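Local coordinates for uncharacterized protein (PDB 5BMT), which is of unknown function but probably belongs to a family of lipoproteins with an OB-type domain, here combined with an immunoglobulin-like fold, at residues A[16-19]-A[23-26]; A[118-123]-A[137-142]. All blocks are in the same frame, centred on the assembly; numbering follows the deposited sequence. Where two conformers were deposited one is given.

Contact 1: A[16-19]-A[23-26]; sequences VDYS and RTLI. With SO4 (sulfate ion), chain C.
D17 and L25 form the hydrogen-bonded antiparallel pair of this hairpin: D17 N reaches L25 O at 2.9 Å and L25 N reaches D17 O at 2.8 Å. Flanking them are the non-hydrogen-bonded pairs V16–I26 and Y18–T24, whose side chains share one face of the sheet. There V16 packs both methyls, CG1 against T24 CG2 at 3.8 Å and CG2 against I26 CG2.

Toward the turn S19 N binds R23 O, and R23 N comes back to S19 OG at 3.2 Å. That hydroxyl sits between its backbone N and carbonyl carbon (chi1 75°), where T21 N also binds it.

The partly exposed end is looser. R23 bends at chi3 and turns the edge of its guanidinium to a sulfate, probably from the crystallisation liquor, NE meeting O1 and NH2 meeting O3, each at 2.8 Å. Cut back to alanine, R23 would probably leave Y35 without its cation-pi partner and the sulfate without this two-pronged grip.

Strand 24-28 is an outermost strand of a five-stranded mixed sheet, beside 10-18, within the lipoprotein OB-domain region; strand 34-35 touches L25 and I26, helix 37-40 lies against T24 and I26, and S114 and N116 hold the D17 carboxylate.

Contact 2: A[118-123]-A[137-142]; sequences KRIVVI and YIMSMD
Away from the methyl contacts of M139 with V122 and I120, the polar grip is on R119 NH1, which binds K118 O at 3.0 Å and also forms a salt bridge with E184. The carbonyl oxygen of K118 lies nearly in the guanidinium plane, yet the nitrogen stands well above the plane of that carbonyl, 50° out of it. R119 NE bonds to G48 O, so the guanidinium has three partners.

Between the two segments the contact is purely apolar and carries no hydrogen bond. It hangs on one group, the CE methyl of selenomethionine M139. The chain leaves with CG anti to the backbone N (chi1 -179°), then bends at chi2 and chi3 to bring CE toward strand 118-126. CE meets V122 tip to tip, 4.1 Å from V122 CG1, and lies at a longer 4.5 Å from I120 CG2. M139 was modelled in two conformers and this touch is that of one, so its exact closeness is doubtful. The backbones stay well apart, with V122 CA and M139 CA 9.7 Å from each other, and the side chains bridge the gap.

This is a buried meeting of two strands of one large mixed sheet that are not hydrogen-bonded neighbours, an apolar interior consistent with an immunoglobulin-like fold. V122 also packs on I181 and V183 of strand 173-184 and on L161, while I120 touches L159, S109 and L111. Strands 106-113 and 173-184 flank strand 118-126, and strands 85-89 and 153-167 flank strand 134-140.

How the contacts relate
Contact 1 lies toward the periphery and is partly buried, whereas contact 2 is deep in the body of the chain; their centres are 23 Å apart and they do not touch. They belong to different sheets and share no strand. Contact 1 joins adjacent strands close in sequence, so backbone bonds do most of the work, with R23 and its sulfate at the outer end. Contact 2 joins strands that are not paired with each other; the long M139 side chain spans the distance and its methyl makes the touch. Still, the two regions share a neighbour: G48 bonds to V16 of the first and R119 of the second.

Contact 1: A[16-19]-A[23-26]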
ATOM      1  N   VAL A  16      -6.053   7.418  -7.236  1.00 11.84           N
ATOM      2  CA  VAL A  16      -6.668   8.305  -8.234  1.00 11.07           C
ATOM      3  C   VAL A  16      -7.390   7.413  -9.246  1.00 14.16           C
ATOM      4  O   VAL A  16      -6.769   6.455  -9.736  1.00 13.58           O
ATOM      5  CB  VAL A  16      -5.566   9.158  -8.940  1.00 13.10           C
ATOM      6  CG1 VAL A  16      -6.168  10.079 -10.022  1.00 14.09           C
ATOM      7  CG2 VAL A  16      -4.783   9.974  -7.921  1.00 13.78           C
ATOM      8  N   ASP A  17      -8.661   7.690  -9.576  1.00 11.68           N
ATOM      9  CA  ASP A  17      -9.338   6.812 -10.530  1.00 11.43           C
ATOM     10  C   ASP A  17     -10.562   7.493 -11.100  1.00 14.89           C
ATOM     11  O   ASP A  17     -11.015   8.496 -10.568  1.00 15.71           O
ATOM     12  CB  ASP A  17      -9.759   5.531  -9.799  1.00 13.02           C
ATOM     13  CG  ASP A  17     -10.185   4.346 -10.623  1.00 16.79           C
ATOM     14  OD1 ASP A  17     -10.066   4.405 -11.878  1.00 15.35           O
ATOM     15  OD2 ASP A  17     -10.620   3.348 -10.012  1.00 17.50           O
ATOM     16  N   TYR A  18     -11.072   6.938 -12.186  1.00 12.30           N
ATOM     17  CA  TYR A  18     -12.307   7.408 -12.782  1.00 13.83           C
ATOM     18  C   TYR A  18     -13.499   6.777 -12.107  1.00 15.91           C
ATOM     19  O   TYR A  18     -13.517   5.561 -11.869  1.00 16.44           O
ATOM     20  CB  TYR A  18     -12.367   6.984 -14.257  1.00 15.45           C
ATOM     21  CG  TYR A  18     -11.497   7.748 -15.212  1.00 14.92           C
ATOM     22  CD1 TYR A  18     -11.730   9.099 -15.472  1.00 17.38           C
ATOM     23  CD2 TYR A  18     -10.521   7.103 -15.956  1.00 16.03           C
ATOM     24  CE1 TYR A  18     -11.014   9.779 -16.451  1.00 18.94           C
ATOM     25  CE2 TYR A  18      -9.786   7.778 -16.926  1.00 17.71           C
ATOM     26  CZ  TYR A  18     -10.053   9.113 -17.185  1.00 21.10           C
ATOM     27  OH  TYR A  18      -9.356   9.780 -18.162  1.00 21.67           O
ATOM     28  N   SER A  19     -14.548   7.578 -11.911  1.00 14.15           N
ATOM     29  CA  SER A  19     -15.854   7.061 -11.509  1.00 14.29           C
ATOM     30  C   SER A  19     -16.512   6.388 -12.729  1.00 17.34           C
ATOM     31  O   SER A  19     -15.982   6.461 -13.832  1.00 16.54           O
ATOM     32  CB  SER A  19     -16.728   8.219 -11.030  1.00 15.44           C
ATOM     33  OG  SER A  19     -17.176   8.978 -12.149  1.00 17.19           O
ATOM     34  N   ARG A  23     -15.518  10.909 -14.128  1.00 15.33           N
ATOM     35  CA  ARG A  23     -15.037  12.015 -13.320  1.00 14.65           C
ATOM     36  C   ARG A  23     -13.807  11.488 -12.601  1.00 15.75           C
ATOM     37  O   ARG A  23     -13.840  10.356 -12.088  1.00 15.13           O
ATOM     38  CB  ARG A  23     -16.115  12.456 -12.325  1.00 15.42           C
ATOM     39  CG  ARG A  23     -15.661  13.595 -11.413  1.00 15.97           C
ATOM     40  CD  ARG A  23     -16.721  13.965 -10.399  1.00 18.28           C
ATOM     41  NE  ARG A  23     -17.889  14.602 -11.009  1.00 15.83           N
ATOM     42  CZ  ARG A  23     -18.021  15.917 -11.191  1.00 18.11           C
ATOM     43  NH1 ARG A  23     -17.081  16.754 -10.758  1.00 20.76           N
ATOM     44  NH2 ARG A  23     -19.128  16.410 -11.743  1.00 18.24           N
ATOM     45  N   THR A  24     -12.726  12.285 -12.519  1.00 13.89           N
ATOM     46  CA  THR A  24     -11.559  11.812 -11.773  1.00 12.50           C
ATOM     47  C   THR A  24     -11.773  12.090 -10.292  1.00 14.33           C
ATOM     48  O   THR A  24     -11.946  13.262  -9.897  1.00 13.77           O
ATOM     49  CB  THR A  24     -10.266  12.501 -12.251  1.00 13.45           C
ATOM     50  OG1 THR A  24     -10.052  12.115 -13.616  1.00 14.75           O
ATOM     51  CG2 THR A  24      -9.037  12.115 -11.397  1.00 14.60           C
ATOM     52  N   LEU A  25     -11.746  11.029  -9.499  1.00 11.15           N
ATOM     53  CA  LEU A  25     -11.894  11.094  -8.041  1.00 12.46           C
ATOM     54  C   LEU A  25     -10.674  10.533  -7.362  1.00 13.70           C
ATOM     55  O   LEU A  25      -9.816   9.880  -7.982  1.00 13.19           O
ATOM     56  CB  LEU A  25     -13.118  10.222  -7.628  1.00 12.64           C
ATOM     57  CG  LEU A  25     -14.495  10.584  -8.219  1.00 14.86           C
ATOM     58  CD1 LEU A  25     -15.574   9.642  -7.694  1.00 14.73           C
ATOM     59  CD2 LEU A  25     -14.880  12.017  -7.879  1.00 13.86           C
ATOM     60  N   ILE A  26     -10.583  10.807  -6.050  1.00 12.15           N
ATOM     61  CA  ILE A  26      -9.585  10.141  -5.232  1.00 11.45           C
ATOM     62  C   ILE A  26     -10.358   9.271  -4.238  1.00 11.93           C
ATOM     63  O   ILE A  26     -11.433   9.658  -3.728  1.00 12.76           O
ATOM     64  CB  ILE A  26      -8.526  11.037  -4.582  1.00 14.70           C
ATOM     65  CG1 ILE A  26      -9.139  11.984  -3.571  1.00 15.99           C
ATOM     66  CG2 ILE A  26      -7.730  11.794  -5.707  1.00 16.68           C
ATOM     67  CD1 ILE A  26      -8.057  12.693  -2.652  1.00 21.92           C
TER
HETATM   68  S   SO4 C 301     -21.007  13.207 -12.706  0.80 23.13           S
HETATM   69  O1  SO4 C 301     -20.020  12.859 -11.654  0.80 19.99           O
HETATM   70  O2  SO4 C 301     -22.340  12.797 -12.267  0.80 28.85           O
HETATM   71  O3  SO4 C 301     -20.935  14.656 -12.986  0.80 26.32           O
HETATM   72  O4  SO4 C 301     -20.644  12.493 -13.949  0.80 23.77           O

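Contact 2: A[118-123]-A[137-142]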
ATOM      1  N   LYS A 118      -7.142  -2.089  -7.378  1.00 12.98           N
ATOM      2  CA  LYS A 118      -6.772  -2.443  -5.996  1.00 11.81           C
ATOM      3  C   LYS A 118      -5.274  -2.301  -5.878  1.00 12.12           C
ATOM      4  O   LYS A 118      -4.546  -2.761  -6.778  1.00 12.41           O
ATOM      5  CB  LYS A 118      -7.220  -3.864  -5.602  1.00 13.53           C
ATOM      6  CG  LYS A 118      -8.744  -4.030  -5.714  1.00 15.30           C
ATOM      7  CD  LYS A 118      -9.201  -5.385  -5.222  1.00 16.02           C
ATOM      8  CE  LYS A 118     -10.699  -5.567  -5.462  1.00 18.00           C
ATOM      9  NZ  LYS A 118     -11.004  -5.860  -6.893  1.00 20.41           N
ATOM     10  N   ARG A 119      -4.802  -1.672  -4.795  1.00 11.23           N
ATOM     11  CA  ARG A 119      -3.359  -1.558  -4.555  1.00 11.21           C
ATOM     12  C   ARG A 119      -3.054  -1.794  -3.121  1.00 12.79           C
ATOM     13  O   ARG A 119      -3.764  -1.284  -2.248  1.00 13.34           O
ATOM     14  CB  ARG A 119      -2.784  -0.175  -4.933  1.00 13.24           C
ATOM     15  CG  ARG A 119      -2.457   0.011  -6.424  1.00 15.44           C
ATOM     16  CD  ARG A 119      -3.643   0.563  -7.181  1.00 14.76           C
ATOM     17  NE  ARG A 119      -3.255   0.760  -8.586  1.00 15.68           N
ATOM     18  CZ  ARG A 119      -3.157  -0.198  -9.503  1.00 16.22           C
ATOM     19  NH1 ARG A 119      -3.480  -1.458  -9.202  1.00 14.99           N
ATOM     20  NH2 ARG A 119      -2.746   0.095 -10.737  1.00 17.13           N
ATOM     21  N   ILE A 120      -1.960  -2.515  -2.852  1.00 11.87           N
ATOM     22  CA  ILE A 120      -1.463  -2.581  -1.484  1.00 12.42           C
ATOM     23  C   ILE A 120      -0.531  -1.383  -1.311  1.00 14.51           C
ATOM     24  O   ILE A 120       0.403  -1.210  -2.107  1.00 15.55           O
ATOM     25  CB  ILE A 120      -0.704  -3.890  -1.205  1.00 15.19           C
ATOM     26  CG1 ILE A 120      -1.592  -5.093  -1.464  1.00 18.16           C
ATOM     27  CG2 ILE A 120      -0.169  -3.903   0.244  1.00 18.51           C
ATOM     28  CD1 ILE A 120      -0.763  -6.409  -1.585  1.00 28.64           C
ATOM     29  N   VAL A 121      -0.787  -0.540  -0.335  1.00 12.00           N
ATOM     30  CA  VAL A 121       0.178   0.502   0.007  1.00 12.11           C
ATOM     31  C   VAL A 121       1.008  -0.088   1.126  1.00 13.30           C
ATOM     32  O   VAL A 121       0.435  -0.568   2.123  1.00 13.40           O
ATOM     33  CB  VAL A 121      -0.472   1.843   0.431  1.00 14.25           C
ATOM     34  CG1 VAL A 121       0.552   2.818   1.034  1.00 14.87           C
ATOM     35  CG2 VAL A 121      -1.181   2.487  -0.757  1.00 14.71           C
ATOM     36  N   VAL A 122       2.334  -0.085   0.958  1.00 11.87           N
ATOM     37  CA  VAL A 122       3.191  -0.640   2.000  1.00 12.46           C
ATOM     38  C   VAL A 122       4.227   0.404   2.356  1.00 13.58           C
ATOM     39  O   VAL A 122       4.656   1.174   1.491  1.00 14.18           O
ATOM     40  CB  VAL A 122       3.788  -2.021   1.623  1.00 18.04           C
ATOM     41  CG1 VAL A 122       4.454  -2.013   0.288  1.00 19.36           C
ATOM     42  CG2 VAL A 122       4.724  -2.568   2.696  1.00 17.03           C
ATOM     43  N   ILE A 123       4.568   0.481   3.641  1.00 12.24           N
ATOM     44  CA  ILE A 123       5.510   1.487   4.102  1.00 13.30           C
ATOM     45  C   ILE A 123       6.789   0.822   4.656  1.00 15.15           C
ATOM     46  O   ILE A 123       6.945   0.653   5.871  1.00 16.20           O
ATOM     47  CB  ILE A 123       4.861   2.441   5.122  1.00 15.83           C
ATOM     48  CG1 ILE A 123       3.510   3.016   4.577  1.00 17.35           C
ATOM     49  CG2 ILE A 123       5.857   3.584   5.435  1.00 17.22           C
ATOM     50  CD1 ILE A 123       2.793   3.938   5.572  1.00 25.97           C
ATOM     51  N   TYR A 137      12.134  -2.485  -4.983  1.00 14.35           N
ATOM     52  CA  TYR A 137      11.554  -3.500  -4.130  1.00 13.97           C
ATOM     53  C   TYR A 137      11.036  -4.686  -4.870  1.00 17.13           C
ATOM     54  O   TYR A 137      10.772  -4.643  -6.067  1.00 17.25           O
ATOM     55  CB  TYR A 137      10.351  -2.872  -3.361  1.00 13.20           C
ATOM     56  CG  TYR A 137      10.774  -1.730  -2.459  1.00 12.91           C
ATOM     57  CD1 TYR A 137      11.185  -1.967  -1.149  1.00 14.35           C
ATOM     58  CD2 TYR A 137      10.811  -0.408  -2.930  1.00 13.51           C
ATOM     59  CE1 TYR A 137      11.649  -0.934  -0.337  1.00 14.00           C
ATOM     60  CE2 TYR A 137      11.280   0.633  -2.126  1.00 14.50           C
ATOM     61  CZ  TYR A 137      11.689   0.363  -0.827  1.00 14.86           C
ATOM     62  OH  TYR A 137      12.171   1.376  -0.020  1.00 15.60           O
ATOM     63  N   ILE A 138      10.870  -5.772  -4.117  1.00 14.84           N
ATOM     64  CA  ILE A 138      10.230  -6.960  -4.601  1.00 15.35           C
ATOM     65  C   ILE A 138       9.266  -7.413  -3.514  1.00 16.53           C
ATOM     66  O   ILE A 138       9.673  -7.640  -2.364  1.00 15.82           O
ATOM     67  CB  ILE A 138      11.223  -8.097  -5.042  1.00 19.62           C
ATOM     68  CG1 ILE A 138      10.493  -9.419  -5.338  1.00 22.63           C
ATOM     69  CG2 ILE A 138      12.320  -8.355  -4.015  1.00 19.87           C
ATOM     70  CD1 ILE A 138       9.987  -9.475  -6.592  1.00 34.45           C
HETATM   71  N   MSE A 139       7.993  -7.514  -3.872  1.00 14.10           N
HETATM   72  CA  MSE A 139       6.953  -8.042  -3.003  0.65 12.50           C
HETATM   73  C   MSE A 139       6.593  -9.394  -3.573  1.00 16.56           C
HETATM   74  O   MSE A 139       6.197  -9.476  -4.737  1.00 16.57           O
HETATM   75  CB  MSE A 139       5.743  -7.092  -2.936  0.65 13.27           C
HETATM   76  CG  MSE A 139       4.649  -7.600  -2.017  0.65 15.64           C
HETATM   77 SE   MSE A 139       5.042  -7.408  -0.130  0.49 18.61          SE
HETATM   78  CE  MSE A 139       3.803  -6.014   0.367  0.65 16.53           C
ATOM     79  N   SER A 140       6.781 -10.450  -2.791  1.00 15.73           N
ATOM     80  CA  SER A 140       6.521 -11.767  -3.317  1.00 16.17           C
ATOM     81  C   SER A 140       5.693 -12.590  -2.365  1.00 21.21           C
ATOM     82  O   SER A 140       5.583 -12.264  -1.182  1.00 20.34           O
ATOM     83  CB  SER A 140       7.850 -12.468  -3.616  1.00 19.02           C
ATOM     84  OG  SER A 140       8.670 -12.585  -2.458  1.00 22.98           O
HETATM   85  N   MSE A 141       5.303 -13.759  -2.815  0.50 18.33           N
HETATM   86  CA  MSE A 141       4.630 -14.686  -1.932  0.50 17.62           C
HETATM   87  C   MSE A 141       4.548 -16.022  -2.590  0.50 22.87           C
HETATM   88  O   MSE A 141       4.714 -16.136  -3.811  0.50 22.42           O
HETATM   89  CB  MSE A 141       3.234 -14.204  -1.477  0.50 18.77           C
HETATM   90  CG  MSE A 141       2.328 -13.731  -2.595  0.50 24.17           C
HETATM   91 SE   MSE A 141       0.500 -14.121  -2.104  0.38 29.49          SE
HETATM   92  CE  MSE A 141       0.556 -15.797  -2.455  0.50 23.28           C
ATOM     93  N   ASP A 142       4.335 -17.040  -1.764  0.50 21.43           N
ATOM     94  CA  ASP A 142       4.159 -18.400  -2.206  0.50 22.26           C
ATOM     95  C   ASP A 142       2.656 -18.641  -2.327  0.50 26.90           C
ATOM     96  O   ASP A 142       1.974 -18.709  -1.308  0.50 27.17           O
ATOM     97  CB  ASP A 142       4.840 -19.359  -1.207  0.50 24.65           C
ATOM     98  CG  ASP A 142       4.572 -20.834  -1.437  0.50 36.85           C
ATOM     99  OD1 ASP A 142       4.225 -21.207  -2.586  0.50 35.80           O
ATOM    100  OD2 ASP A 142       4.725 -21.622  -0.472  0.50 45.33           O
TER